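Long-range contacts in glycosyl hydrolase (Rhizobium leguminosarum bv. trifolii, PDB 5NDX), which probably hydrolyses O-glycosidic bonds as a family 39 glycoside hydrolase and is a bacterial orthologue of human alpha-L-iduronidase: residues Arg16-Phe21 with His295-Ala301; Ser227-Pro233 with His275-His279; Gly286-Arg290 with Ile412-Asp416; Leu372-Gly376 with Val407-Leu411. The protein carries 2 engineered substitutions. All coordinates share one frame; numbering follows the deposited sequence.

Contact 1 (Arg16-Phe21 with His295-Ala301); sequences RPFNRF and HDRRIIA. With SO4 (sulfate ion), chain B; SO4 (sulfate ion), chain E; SO4 (sulfate ion), chain K.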
loop_
_atom_site.group_PDB
_atom_site.type_symbol
_atom_site.label_atom_id
_atom_site.label_comp_id
_atom_site.label_asym_id
_atom_site.label_seq_id
_atom_site.Cartn_x
_atom_site.Cartn_y
_atom_site.Cartn_z
ATOM N N ARG A 16 19.125 -15.276 0.294
ATOM C CA ARG A 16 19.384 -13.972 -0.276
ATOM C C ARG A 16 18.660 -12.884 0.561
ATOM O O ARG A 16 17.777 -13.197 1.363
ATOM C CB ARG A 16 18.916 -13.930 -1.745
ATOM C CG ARG A 16 17.484 -14.345 -1.970
ATOM C CD ARG A 16 17.021 -14.029 -3.400
ATOM N NE ARG A 16 15.726 -14.659 -3.554
ATOM C CZ ARG A 16 14.521 -14.072 -3.536
ATOM N NH1 ARG A 16 14.354 -12.769 -3.471
ATOM N NH2 ARG A 16 13.470 -14.853 -3.625
ATOM N N PRO A 17 19.029 -11.611 0.379
ATOM C CA PRO A 17 18.234 -10.558 0.991
ATOM C C PRO A 17 16.803 -10.517 0.427
ATOM O O PRO A 17 16.541 -11.018 -0.658
ATOM C CB PRO A 17 18.978 -9.262 0.600
ATOM C CG PRO A 17 20.334 -9.696 0.074
ATOM C CD PRO A 17 20.092 -11.067 -0.492
ATOM N N PHE A 18 15.887 -9.975 1.213
ATOM C CA PHE A 18 14.501 -9.822 0.808
ATOM C C PHE A 18 14.133 -8.376 1.025
ATOM O O PHE A 18 14.326 -7.861 2.118
ATOM C CB PHE A 18 13.575 -10.695 1.664
ATOM C CG PHE A 18 12.175 -10.681 1.185
ATOM C CD1 PHE A 18 11.842 -11.324 -0.015
ATOM C CD2 PHE A 18 11.209 -9.941 1.856
ATOM C CE1 PHE A 18 10.541 -11.295 -0.473
ATOM C CE2 PHE A 18 9.920 -9.917 1.398
ATOM C CZ PHE A 18 9.586 -10.573 0.223
ATOM N N ASN A 19 13.604 -7.736 -0.004
ATOM C CA ASN A 19 13.042 -6.419 0.124
ATOM C C ASN A 19 11.533 -6.448 -0.031
ATOM O O ASN A 19 10.990 -7.177 -0.887
ATOM C CB ASN A 19 13.622 -5.509 -0.926
ATOM C CG ASN A 19 15.081 -5.145 -0.629
ATOM O OD1 ASN A 19 15.889 -5.906 -1.157
ATOM N N ARG A 20 10.877 -5.630 0.783
ATOM C CA ARG A 20 9.437 -5.393 0.661
ATOM C C ARG A 20 9.296 -4.272 -0.331
ATOM O O ARG A 20 9.279 -3.104 0.023
ATOM C CB ARG A 20 8.804 -5.067 2.026
ATOM C CG ARG A 20 9.050 -6.198 3.062
ATOM C CD ARG A 20 8.613 -5.838 4.483
ATOM N NE ARG A 20 9.302 -4.619 4.828
ATOM C CZ ARG A 20 8.809 -3.589 5.476
ATOM N NH1 ARG A 20 7.581 -3.572 6.006
ATOM N NH2 ARG A 20 9.576 -2.540 5.547
ATOM N N PHE A 21 9.194 -4.644 -1.609
ATOM C CA PHE A 21 9.313 -3.720 -2.705
ATOM C C PHE A 21 7.990 -3.094 -3.212
ATOM O O PHE A 21 7.987 -2.428 -4.247
ATOM C CB PHE A 21 10.064 -4.426 -3.860
ATOM C CG PHE A 21 9.354 -5.657 -4.407
ATOM C CD1 PHE A 21 8.307 -5.537 -5.298
ATOM C CD2 PHE A 21 9.723 -6.924 -3.997
ATOM C CE1 PHE A 21 7.637 -6.672 -5.768
ATOM C CE2 PHE A 21 9.063 -8.075 -4.455
ATOM C CZ PHE A 21 8.041 -7.944 -5.345
ATOM N N HIS A 295 6.819 -11.496 -9.128
ATOM C CA HIS A 295 7.927 -10.576 -9.333
ATOM C C HIS A 295 9.178 -11.026 -8.549
ATOM O O HIS A 295 10.294 -10.974 -9.069
ATOM C CB HIS A 295 7.537 -9.148 -8.935
ATOM C CG HIS A 295 6.744 -8.448 -9.974
ATOM N ND1 HIS A 295 5.409 -8.716 -10.188
ATOM C CD2 HIS A 295 7.094 -7.484 -10.868
ATOM C CE1 HIS A 295 4.975 -7.964 -11.188
ATOM N NE2 HIS A 295 5.975 -7.203 -11.612
ATOM N N ASP A 296 8.991 -11.467 -7.313
ATOM C CA ASP A 296 10.106 -11.925 -6.512
ATOM C C ASP A 296 10.783 -13.173 -7.135
ATOM O O ASP A 296 12.012 -13.209 -7.274
ATOM C CB ASP A 296 9.679 -12.211 -5.070
ATOM C CG ASP A 296 10.868 -12.490 -4.156
ATOM O OD1 ASP A 296 11.726 -11.603 -3.905
ATOM O OD2 ASP A 296 10.923 -13.608 -3.679
ATOM N N ARG A 297 9.987 -14.155 -7.518
ATOM C CA ARG A 297 10.506 -15.414 -8.007
ATOM C C ARG A 297 11.041 -15.332 -9.471
ATOM O O ARG A 297 12.029 -15.956 -9.788
ATOM C CB ARG A 297 9.441 -16.478 -7.878
ATOM C CG ARG A 297 9.804 -17.840 -8.490
ATOM C CD ARG A 297 8.793 -18.911 -8.136
ATOM N NE ARG A 297 7.414 -18.391 -8.260
ATOM C CZ ARG A 297 6.719 -18.277 -9.389
ATOM N NH1 ARG A 297 7.194 -18.736 -10.538
ATOM N NH2 ARG A 297 5.518 -17.735 -9.358
ATOM N N ARG A 298 10.403 -14.575 -10.335
ATOM C CA ARG A 298 10.728 -14.553 -11.761
ATOM C C ARG A 298 11.614 -13.390 -12.181
ATOM O O ARG A 298 12.239 -13.460 -13.252
ATOM C CB ARG A 298 9.443 -14.525 -12.610
ATOM C CG ARG A 298 8.571 -15.764 -12.406
ATOM C CD ARG A 298 7.319 -15.804 -13.315
ATOM N NE ARG A 298 7.744 -15.700 -14.701
ATOM C CZ ARG A 298 7.073 -15.154 -15.712
ATOM N NH1 ARG A 298 5.849 -14.679 -15.587
ATOM N NH2 ARG A 298 7.659 -15.047 -16.881
ATOM N N ILE A 299 11.641 -12.295 -11.401
ATOM C CA ILE A 299 12.472 -11.170 -11.761
ATOM C C ILE A 299 13.664 -10.996 -10.779
ATOM O O ILE A 299 14.821 -10.960 -11.214
ATOM C CB ILE A 299 11.686 -9.858 -11.945
ATOM C CG1 ILE A 299 10.583 -10.037 -12.991
ATOM C CG2 ILE A 299 12.621 -8.763 -12.466
ATOM C CD1 ILE A 299 9.752 -8.779 -13.250
ATOM N N ILE A 300 13.378 -10.905 -9.487
ATOM C CA ILE A 300 14.367 -10.500 -8.505
ATOM C C ILE A 300 15.312 -11.636 -8.177
ATOM O O ILE A 300 16.502 -11.446 -8.260
ATOM C CB ILE A 300 13.718 -9.967 -7.238
ATOM C CG1 ILE A 300 12.917 -8.712 -7.583
ATOM C CG2 ILE A 300 14.774 -9.672 -6.166
ATOM C CD1 ILE A 300 12.021 -8.229 -6.478
ATOM N N ALA A 301 14.787 -12.807 -7.826
ATOM C CA ALA A 301 15.617 -13.915 -7.454
ATOM C C ALA A 301 16.643 -14.330 -8.523
ATOM O O ALA A 301 17.790 -14.481 -8.181
ATOM C CB ALA A 301 14.804 -15.110 -7.040
HETATM S S SO4 B . 12.611 -3.249 2.911
HETATM O O1 SO4 B . 12.990 -4.669 2.804
HETATM O O2 SO4 B . 11.938 -3.012 4.215
HETATM O O3 SO4 B . 11.804 -2.779 1.756
HETATM O O4 SO4 B . 13.866 -2.451 2.894
HETATM S S SO4 E . 10.412 -20.499 -11.374
HETATM O O1 SO4 E . 9.659 -21.751 -11.145
HETATM O O2 SO4 E . 11.340 -20.276 -10.236
HETATM O O3 SO4 E . 11.178 -20.609 -12.638
HETATM O O4 SO4 E . 9.464 -19.376 -11.521
HETATM S S SO4 K . 15.037 -18.046 -3.943
HETATM O O1 SO4 K . 15.030 -19.274 -3.082
HETATM O O2 SO4 K . 15.647 -18.308 -5.282
HETATM O O3 SO4 K . 15.839 -16.977 -3.311
HETATM O O4 SO4 K . 13.630 -17.584 -4.080
HETATM O O HOH W 1 12.263 -9.237 -2.711
#
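Arg16 and Asp296 meet end-on from opposite directions, NH1 and NH2 each taking one carboxylate oxygen. Arg16 NH2 donates to Asp296 OD2 at 2.8 Å and Arg16 NH1 to Asp296 OD1 at 2.9 Å. Both oxygens lie close to the guanidinium plane, but the carboxylate is turned 39° from it, and OD2 receives its bond from above the carboxylate plane. A side chain stretched out from CG to NE lets Arg16 span this distance, with the methyl CB of Ala301 resting over one guanidinium face, 3.6 Å from NE. The helix 282-300 reached here connects the seventh and eighth strands of the TIM barrel, whereas residues 16-21 lead into its first strand, so the pairing lies where the barrel closes on itself. Packing is tight on the buried flank: Ile300 CD1 sits over the face of the Phe21 ring, 4.0 Å from its centroid, in a CH-pi contact, and His295 CB touches Phe21 CZ at 3.8 Å. Phe21 also bonds through its backbone to Leu310 of the last strand. Between loop and helix, beside Phe21, a water donates to Asp296 OD1 at 2.7 Å and to Asn19 O. The looser side is that of partly exposed Arg16 and Ala301, where a sulfate, probably from the crystallisation liquor, accepts from Arg16 NH2 through its O4 at 2.8 Å, giving the arginine a second anionic partner.

Contact 2 (Ser227-Pro233 with His275-His279); sequences SKEDLTP and HHSWH. With SO4 (sulfate ion), chain C.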
loop_
_atom_site.group_PDB
_atom_site.type_symbol
_atom_site.label_atom_id
_atom_site.label_comp_id
_atom_site.label_asym_id
_atom_site.label_seq_id
_atom_site.Cartn_x
_atom_site.Cartn_y
_atom_site.Cartn_z
ATOM N N SER A 227 -13.063 -3.050 -18.281
ATOM C CA SER A 227 -14.313 -3.518 -18.848
ATOM C C SER A 227 -15.397 -3.445 -17.792
ATOM O O SER A 227 -15.113 -3.499 -16.608
ATOM C CB SER A 227 -14.132 -4.983 -19.280
ATOM O OG SER A 227 -15.321 -5.507 -19.726
ATOM N N LYS A 228 -16.648 -3.446 -18.229
ATOM C CA LYS A 228 -17.783 -3.690 -17.347
ATOM C C LYS A 228 -17.928 -5.158 -17.035
ATOM O O LYS A 228 -18.610 -5.508 -16.058
ATOM C CB LYS A 228 -19.110 -3.285 -18.002
ATOM C CG LYS A 228 -19.181 -1.883 -18.536
ATOM C CD LYS A 228 -18.990 -0.930 -17.405
ATOM C CE LYS A 228 -19.129 0.513 -17.877
ATOM N NZ LYS A 228 -18.751 1.304 -16.673
ATOM N N GLU A 229 -17.336 -6.007 -17.869
ATOM C CA GLU A 229 -17.312 -7.446 -17.608
ATOM C C GLU A 229 -16.198 -7.767 -16.645
ATOM O O GLU A 229 -15.173 -7.093 -16.651
ATOM C CB GLU A 229 -17.097 -8.250 -18.886
ATOM C CG GLU A 229 -18.406 -8.477 -19.633
ATOM C CD GLU A 229 -18.913 -7.232 -20.278
ATOM O OE1 GLU A 229 -18.167 -6.717 -21.100
ATOM O OE2 GLU A 229 -20.009 -6.773 -19.947
ATOM N N ASP A 230 -16.388 -8.813 -15.865
ATOM C CA ASP A 230 -15.315 -9.358 -15.017
ATOM C C ASP A 230 -14.300 -10.186 -15.769
ATOM O O ASP A 230 -14.226 -11.410 -15.649
ATOM C CB ASP A 230 -15.890 -10.165 -13.853
ATOM C CG ASP A 230 -16.505 -9.283 -12.786
ATOM O OD1 ASP A 230 -16.415 -8.049 -12.839
ATOM O OD2 ASP A 230 -17.107 -9.834 -11.867
ATOM N N LEU A 231 -13.501 -9.507 -16.564
ATOM C CA LEU A 231 -12.428 -10.153 -17.247
ATOM C C LEU A 231 -11.407 -10.641 -16.201
ATOM O O LEU A 231 -11.324 -10.106 -15.076
ATOM C CB LEU A 231 -11.787 -9.164 -18.227
ATOM C CG LEU A 231 -12.705 -8.559 -19.295
ATOM C CD1 LEU A 231 -11.864 -7.684 -20.225
ATOM C CD2 LEU A 231 -13.472 -9.568 -20.118
ATOM N N THR A 232 -10.674 -11.676 -16.585
ATOM C CA THR A 232 -9.787 -12.402 -15.685
ATOM C C THR A 232 -8.371 -11.789 -15.707
ATOM O O THR A 232 -7.748 -11.770 -16.745
ATOM C CB THR A 232 -9.742 -13.888 -16.082
ATOM O OG1 THR A 232 -11.035 -14.448 -15.820
ATOM C CG2 THR A 232 -8.751 -14.634 -15.214
ATOM N N PRO A 233 -7.880 -11.246 -14.590
ATOM C CA PRO A 233 -6.459 -10.799 -14.591
ATOM C C PRO A 233 -5.458 -11.869 -15.073
ATOM O O PRO A 233 -5.593 -13.017 -14.706
ATOM C CB PRO A 233 -6.185 -10.481 -13.110
ATOM C CG PRO A 233 -7.538 -10.105 -12.559
ATOM C CD PRO A 233 -8.518 -11.030 -13.281
ATOM N N HIS A 275 -17.269 -1.603 -11.485
ATOM C CA HIS A 275 -17.662 -2.464 -10.383
ATOM C C HIS A 275 -17.191 -3.907 -10.627
ATOM O O HIS A 275 -17.608 -4.551 -11.584
ATOM C CB HIS A 275 -19.156 -2.390 -10.153
ATOM C CG HIS A 275 -19.589 -1.021 -9.811
ATOM N ND1 HIS A 275 -19.428 -0.490 -8.556
ATOM C CD2 HIS A 275 -20.085 -0.025 -10.580
ATOM C CE1 HIS A 275 -19.872 0.746 -8.541
ATOM N NE2 HIS A 275 -20.288 1.051 -9.755
ATOM N N HIS A 276 -16.190 -4.310 -9.840
ATOM C CA HIS A 276 -15.691 -5.669 -9.840
ATOM C C HIS A 276 -15.598 -6.044 -8.356
ATOM O O HIS A 276 -14.686 -5.581 -7.632
ATOM C CB HIS A 276 -14.329 -5.735 -10.504
ATOM C CG HIS A 276 -14.294 -5.235 -11.911
ATOM N ND1 HIS A 276 -14.898 -5.909 -12.958
ATOM C CD2 HIS A 276 -13.720 -4.135 -12.455
ATOM C CE1 HIS A 276 -14.683 -5.251 -14.081
ATOM N NE2 HIS A 276 -13.984 -4.169 -13.802
ATOM N N SER A 277 -16.546 -6.858 -7.920
ATOM C CA SER A 277 -16.790 -7.162 -6.528
ATOM C C SER A 277 -15.667 -7.897 -5.771
ATOM O O SER A 277 -15.556 -7.792 -4.552
ATOM C CB SER A 277 -18.096 -7.915 -6.381
ATOM O OG SER A 277 -19.171 -7.009 -6.568
ATOM N N TRP A 278 -14.831 -8.588 -6.513
ATOM C CA TRP A 278 -13.672 -9.204 -5.962
ATOM C C TRP A 278 -12.689 -8.230 -5.273
ATOM O O TRP A 278 -11.895 -8.677 -4.455
ATOM C CB TRP A 278 -12.922 -10.031 -7.016
ATOM C CG TRP A 278 -12.607 -9.418 -8.299
ATOM C CD1 TRP A 278 -13.313 -9.595 -9.487
ATOM C CD2 TRP A 278 -11.467 -8.616 -8.630
ATOM N NE1 TRP A 278 -12.704 -8.893 -10.488
ATOM C CE2 TRP A 278 -11.570 -8.292 -9.995
ATOM C CE3 TRP A 278 -10.393 -8.082 -7.880
ATOM C CZ2 TRP A 278 -10.616 -7.521 -10.648
ATOM C CZ3 TRP A 278 -9.439 -7.368 -8.520
ATOM C CH2 TRP A 278 -9.548 -7.087 -9.898
ATOM N N HIS A 279 -12.770 -6.935 -5.571
ATOM C CA HIS A 279 -11.989 -5.949 -4.826
ATOM C C HIS A 279 -12.344 -5.906 -3.341
ATOM O O HIS A 279 -11.530 -5.476 -2.515
ATOM C CB HIS A 279 -12.143 -4.569 -5.414
ATOM C CG HIS A 279 -11.394 -4.363 -6.698
ATOM N ND1 HIS A 279 -12.030 -4.183 -7.900
ATOM C CD2 HIS A 279 -10.071 -4.284 -6.965
ATOM C CE1 HIS A 279 -11.142 -4.004 -8.860
ATOM N NE2 HIS A 279 -9.946 -4.098 -8.329
HETATM S S SO4 C . -22.062 0.908 -13.971
HETATM O O1 SO4 C . -20.886 1.676 -14.211
HETATM O O2 SO4 C . -21.673 -0.415 -13.595
HETATM O O3 SO4 C . -22.765 0.916 -15.220
HETATM O O4 SO4 C . -22.892 1.439 -12.937
HETATM O O HOH W 2 -12.671 -2.224 -15.422
HETATM O O HOH W 3 -18.956 -3.676 -13.952
HETATM O O HOH W 4 -18.059 -8.456 -9.788
HETATM O O HOH W 5 -19.102 -6.750 -12.049
HETATM O O HOH W 6 -12.805 -8.642 -13.400
#
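Asp230 (chi1 -74°) and His276 (chi1 -58°) both turn CG opposite their own carbonyl carbon, and in this way two side chains whose CB bonds do not face each other bring their ends together. His276 ND1 donates to Asp230 OD1 at 2.6 Å along a nearly straight line (173°), in the plane of the imidazole and on the anti side of the carboxylate. Backbone oxygens lie at the CE1 corner of the ring, His276 CE1 being 3.1 Å from Ser227 O and 3.2 Å from Glu229 O, and a water sits at NE2. Waters stitch the remainder of this junction between two loops that follow successive barrel strands, 216-219 and 261-263. One donates to Asp230 OD2 and accepts from Ser277 N; another links Leu231 O to Trp278 NE1. Further along the loop, Pro233 CG approaches Trp278 CZ2 loosely, at 4.5 Å. The short, straight bond to the carboxylate places a hydrogen on ND1 and probably holds the imidazole against rotation.

Contact 3 (Gly286-Arg290 with Ile412-Asp416); sequences GIIAR and IHSVD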
loop_
_atom_site.group_PDB
_atom_site.type_symbol
_atom_site.label_atom_id
_atom_site.label_comp_id
_atom_site.label_asym_id
_atom_site.label_seq_id
_atom_site.Cartn_x
_atom_site.Cartn_y
_atom_site.Cartn_z
ATOM N N GLY A 286 -5.371 -12.198 -2.231
ATOM C CA GLY A 286 -4.598 -13.277 -2.841
ATOM C C GLY A 286 -3.837 -12.828 -4.063
ATOM O O GLY A 286 -2.625 -13.072 -4.198
ATOM N N ILE A 287 -4.539 -12.124 -4.924
ATOM C CA ILE A 287 -3.976 -11.699 -6.194
ATOM C C ILE A 287 -2.878 -10.654 -6.051
ATOM O O ILE A 287 -1.906 -10.684 -6.794
ATOM C CB ILE A 287 -5.100 -11.256 -7.185
ATOM C CG1 ILE A 287 -4.687 -11.590 -8.618
ATOM C CG2 ILE A 287 -5.341 -9.784 -7.153
ATOM C CD1 ILE A 287 -4.792 -13.090 -8.900
ATOM N N ILE A 288 -3.015 -9.700 -5.129
ATOM C CA ILE A 288 -1.888 -8.774 -4.819
ATOM C C ILE A 288 -0.633 -9.549 -4.381
ATOM O O ILE A 288 0.497 -9.298 -4.857
ATOM C CB ILE A 288 -2.300 -7.795 -3.700
ATOM C CG1 ILE A 288 -3.329 -6.759 -4.247
ATOM C CG2 ILE A 288 -1.109 -7.009 -3.146
ATOM C CD1 ILE A 288 -4.101 -5.998 -3.175
ATOM N N ALA A 289 -0.824 -10.524 -3.474
ATOM C CA ALA A 289 0.284 -11.294 -3.011
ATOM C C ALA A 289 0.882 -12.172 -4.136
ATOM O O ALA A 289 2.114 -12.336 -4.236
ATOM C CB ALA A 289 -0.089 -12.107 -1.783
ATOM N N ARG A 290 0.012 -12.721 -4.976
ATOM C CA ARG A 290 0.440 -13.531 -6.076
ATOM C C ARG A 290 1.291 -12.749 -7.080
ATOM O O ARG A 290 2.318 -13.243 -7.529
ATOM C CB ARG A 290 -0.766 -14.180 -6.754
ATOM C CG ARG A 290 -0.515 -14.745 -8.114
ATOM C CD ARG A 290 -1.693 -15.595 -8.513
ATOM N NE ARG A 290 -1.641 -15.999 -9.895
ATOM C CZ ARG A 290 -1.337 -17.206 -10.366
ATOM N NH1 ARG A 290 -1.010 -18.209 -9.609
ATOM N NH2 ARG A 290 -1.315 -17.372 -11.665
ATOM N N ILE A 412 0.302 -18.078 0.218
ATOM C CA ILE A 412 -0.593 -17.457 -0.735
ATOM C C ILE A 412 -1.327 -18.579 -1.508
ATOM O O ILE A 412 -0.657 -19.462 -2.043
ATOM C CB ILE A 412 0.241 -16.650 -1.720
ATOM C CG1 ILE A 412 1.090 -15.600 -1.001
ATOM C CG2 ILE A 412 -0.626 -16.009 -2.795
ATOM C CD1 ILE A 412 2.283 -15.147 -1.820
ATOM N N HIS A 413 -2.661 -18.599 -1.519
ATOM C CA HIS A 413 -3.388 -19.582 -2.356
ATOM C C HIS A 413 -4.285 -18.760 -3.248
ATOM O O HIS A 413 -5.271 -18.188 -2.789
ATOM C CB HIS A 413 -4.115 -20.534 -1.451
ATOM C CG HIS A 413 -4.599 -21.797 -2.093
ATOM N ND1 HIS A 413 -4.177 -22.268 -3.328
ATOM C CD2 HIS A 413 -5.456 -22.722 -1.629
ATOM C CE1 HIS A 413 -4.762 -23.422 -3.595
ATOM N NE2 HIS A 413 -5.527 -23.733 -2.570
ATOM N N SER A 414 -3.837 -18.581 -4.480
ATOM C CA SER A 414 -4.438 -17.648 -5.388
ATOM C C SER A 414 -4.196 -18.123 -6.820
ATOM O O SER A 414 -3.060 -18.483 -7.189
ATOM C CB SER A 414 -3.843 -16.247 -5.184
ATOM O OG SER A 414 -4.210 -15.319 -6.193
ATOM N N VAL A 415 -5.277 -18.121 -7.611
ATOM C CA VAL A 415 -5.193 -18.276 -9.077
ATOM C C VAL A 415 -5.860 -17.059 -9.757
ATOM O O VAL A 415 -6.658 -16.331 -9.133
ATOM C CB VAL A 415 -5.898 -19.570 -9.565
ATOM C CG1 VAL A 415 -5.212 -20.834 -8.990
ATOM C CG2 VAL A 415 -7.385 -19.592 -9.177
ATOM N N ASP A 416 -5.555 -16.874 -11.037
ATOM C CA ASP A 416 -6.095 -15.770 -11.804
ATOM C C ASP A 416 -7.617 -15.830 -11.877
ATOM O O ASP A 416 -8.291 -14.802 -11.744
ATOM C CB ASP A 416 -5.485 -15.792 -13.212
ATOM C CG ASP A 416 -4.044 -15.320 -13.220
ATOM O OD1 ASP A 416 -3.502 -14.900 -12.180
ATOM O OD2 ASP A 416 -3.431 -15.339 -14.277
#
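The guanidinium of Arg290 presents one face to the backbone at Val415 CA and Asp416 N, while the carboxylate of Asp416 stands almost perpendicular to it, the planes 88° apart. Asp416 OD1 accepts from Arg290 NE at 3.1 Å in a bent salt bridge (137°), tilted from the guanidinium plane and approached from above the carboxylate. Weak bonds from NH2 to the same oxygen and from NH1 to Ser414 O supplement it. Thr235 OG1 bonds directly to both Arg290 NE and Asp416 OD1, bridging the ion pair. Here helix 282-300 of the TIM barrel is laid against the end of strand 407-413 in the large mixed sheet, so the contact joins barrel to beta domain. Substituting a leucine for Arg290 would probably leave Asp416 without its charged mate and Ser414 O without its weak donor. Nearer the helix backbone the two segments come close: Gly286 C lies 3.3 Å from Ser414 OG, where a CB on the helix would be tight against the serine CB. Earlier on the strand, Ile412 lies alongside the helix, its CG1 3.8 Å from Ala289 CB and its CG2 3.8 Å from Gly286 O.

Contact 4 (Leu372-Gly376 with Val407-Leu411); sequences LATLG and VSISL. Unlike the reference sequence in segment 407-411: Val407 (reference Leu).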
loop_
_atom_site.group_PDB
_atom_site.type_symbol
_atom_site.label_atom_id
_atom_site.label_comp_id
_atom_site.label_asym_id
_atom_site.label_seq_id
_atom_site.Cartn_x
_atom_site.Cartn_y
_atom_site.Cartn_z
ATOM N N LEU A 372 1.543 -8.515 4.568
ATOM C CA LEU A 372 2.815 -8.508 3.832
ATOM C C LEU A 372 3.891 -7.583 4.497
ATOM O O LEU A 372 5.107 -7.838 4.375
ATOM C CB LEU A 372 2.589 -8.098 2.368
ATOM C CG LEU A 372 1.762 -9.051 1.507
ATOM C CD1 LEU A 372 1.296 -8.382 0.236
ATOM C CD2 LEU A 372 2.592 -10.239 1.134
ATOM N N ALA A 373 3.432 -6.559 5.214
ATOM C CA ALA A 373 4.308 -5.598 5.851
ATOM C C ALA A 373 5.131 -6.255 6.950
ATOM O O ALA A 373 6.170 -5.726 7.273
ATOM C CB ALA A 373 3.504 -4.468 6.448
ATOM N N THR A 374 4.663 -7.390 7.497
ATOM C CA THR A 374 5.386 -8.126 8.537
ATOM C C THR A 374 6.545 -8.952 8.073
ATOM O O THR A 374 7.195 -9.581 8.907
ATOM C CB THR A 374 4.452 -9.084 9.326
ATOM O OG1 THR A 374 4.025 -10.194 8.488
ATOM C CG2 THR A 374 3.252 -8.327 9.841
ATOM N N LEU A 375 6.791 -9.028 6.766
ATOM C CA LEU A 375 7.848 -9.864 6.274
ATOM C C LEU A 375 9.222 -9.331 6.697
ATOM O O LEU A 375 9.391 -8.156 6.971
ATOM C CB LEU A 375 7.766 -10.020 4.767
ATOM C CG LEU A 375 6.635 -10.941 4.260
ATOM C CD1 LEU A 375 6.317 -10.721 2.788
ATOM C CD2 LEU A 375 6.975 -12.389 4.524
ATOM N N GLY A 376 10.158 -10.257 6.793
ATOM C CA GLY A 376 11.516 -9.988 7.197
ATOM C C GLY A 376 12.441 -9.553 6.087
ATOM O O GLY A 376 11.986 -9.149 5.030
ATOM N N VAL A 407 10.643 -16.171 12.154
ATOM C CA VAL A 407 10.264 -16.106 10.759
ATOM C C VAL A 407 8.928 -15.409 10.566
ATOM O O VAL A 407 8.103 -15.364 11.469
ATOM C CB VAL A 407 10.290 -17.493 10.079
ATOM C CG1 VAL A 407 11.678 -18.103 10.221
ATOM C CG2 VAL A 407 9.235 -18.430 10.643
ATOM N N SER A 408 8.766 -14.848 9.371
ATOM C CA SER A 408 7.518 -14.363 8.872
ATOM C C SER A 408 7.350 -14.978 7.509
ATOM O O SER A 408 8.182 -14.778 6.598
ATOM C CB SER A 408 7.515 -12.840 8.755
ATOM O OG SER A 408 6.249 -12.379 8.256
ATOM N N ILE A 409 6.251 -15.703 7.354
ATOM C CA ILE A 409 5.957 -16.436 6.130
ATOM C C ILE A 409 4.577 -16.050 5.588
ATOM O O ILE A 409 3.581 -16.148 6.323
ATOM C CB ILE A 409 5.951 -17.925 6.412
ATOM C CG1 ILE A 409 7.331 -18.401 6.863
ATOM C CG2 ILE A 409 5.503 -18.727 5.166
ATOM C CD1 ILE A 409 7.266 -19.679 7.643
ATOM N N SER A 410 4.523 -15.599 4.337
ATOM C CA SER A 410 3.264 -15.409 3.642
ATOM C C SER A 410 2.962 -16.694 2.876
ATOM O O SER A 410 3.763 -17.135 2.045
ATOM C CB SER A 410 3.320 -14.235 2.692
ATOM O OG SER A 410 3.492 -13.020 3.378
ATOM N N LEU A 411 1.831 -17.327 3.169
ATOM C CA LEU A 411 1.361 -18.489 2.386
ATOM C C LEU A 411 0.149 -18.013 1.539
ATOM O O LEU A 411 -0.901 -17.599 2.085
ATOM C CB LEU A 411 0.980 -19.599 3.317
ATOM C CG LEU A 411 0.669 -20.923 2.630
ATOM C CD1 LEU A 411 1.903 -21.494 1.927
ATOM C CD2 LEU A 411 0.147 -21.896 3.670
#
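Leu372 reaches Ser410 through one branch alone, its CD2 lying 3.7 Å from the serine OG. The residue opens a type I beta turn that runs to Leu375, closed by the bond from Leu375 N to Leu372 O. Thr374 then offers its carbonyl: Ser408 OG, swung opposite its backbone N (chi1 -180°), gives Thr374 O a weak hydrogen bond at 3.0 Å. Gln521 NE2 is the stronger partner of that serine, and the hydroxyl of Thr374 bonds back to Leu371 O. Leu375 spreads its two methyls over the serine-bearing side of the strand, CD2 touching Ser408 O at 3.4 Å and CD1 lying 3.7 Å from Ser410 OG, whose polar needs are met by Gln521 OE1. Cutting Leu375 back to glycine is likely to open a gap above Ser408 and Ser410, taking away the apolar cover that the two methyls supply. At Gly376 the backbone N passes 4.2 Å from Ser408 CB and bonds to Thr400 OG1. The turn thus carries the chain from helix 364-372 into strand 378-385 across the face of the mixed beta sheet, where strand 407-413 runs antiparallel between strands 395-401 and 518-526, and Leu375 also packs against Leu398, Phe18 and Trp22.

Overall arrangement
The four contacts form a chain of neighbours running from the barrel (contacts 1 and 2) through contact 3, which joins barrel to sheet, to contact 4 on the sheet. Contacts 1 and 3 both use helix 282-300, their centres about 16 Å apart, while contacts 3 and 4 share strand 407-413. Contacts 1 and 4 touch directly: Arg20 NH1 probably bonds to Ala373 O at 2.9 Å, and Phe18 packs on Leu375. Contact 2 meets contact 3 where Pro233 O and Thr232 CG2 pack against Asp416. None lies at the annotated pockets, yet the side chain of Phe21 in contact 1 comes within about 6 Å of a bound iduronide ligand and that of His276 in contact 2 within about 9 Å; Ile287 in contact 3 stays about 14 Å away.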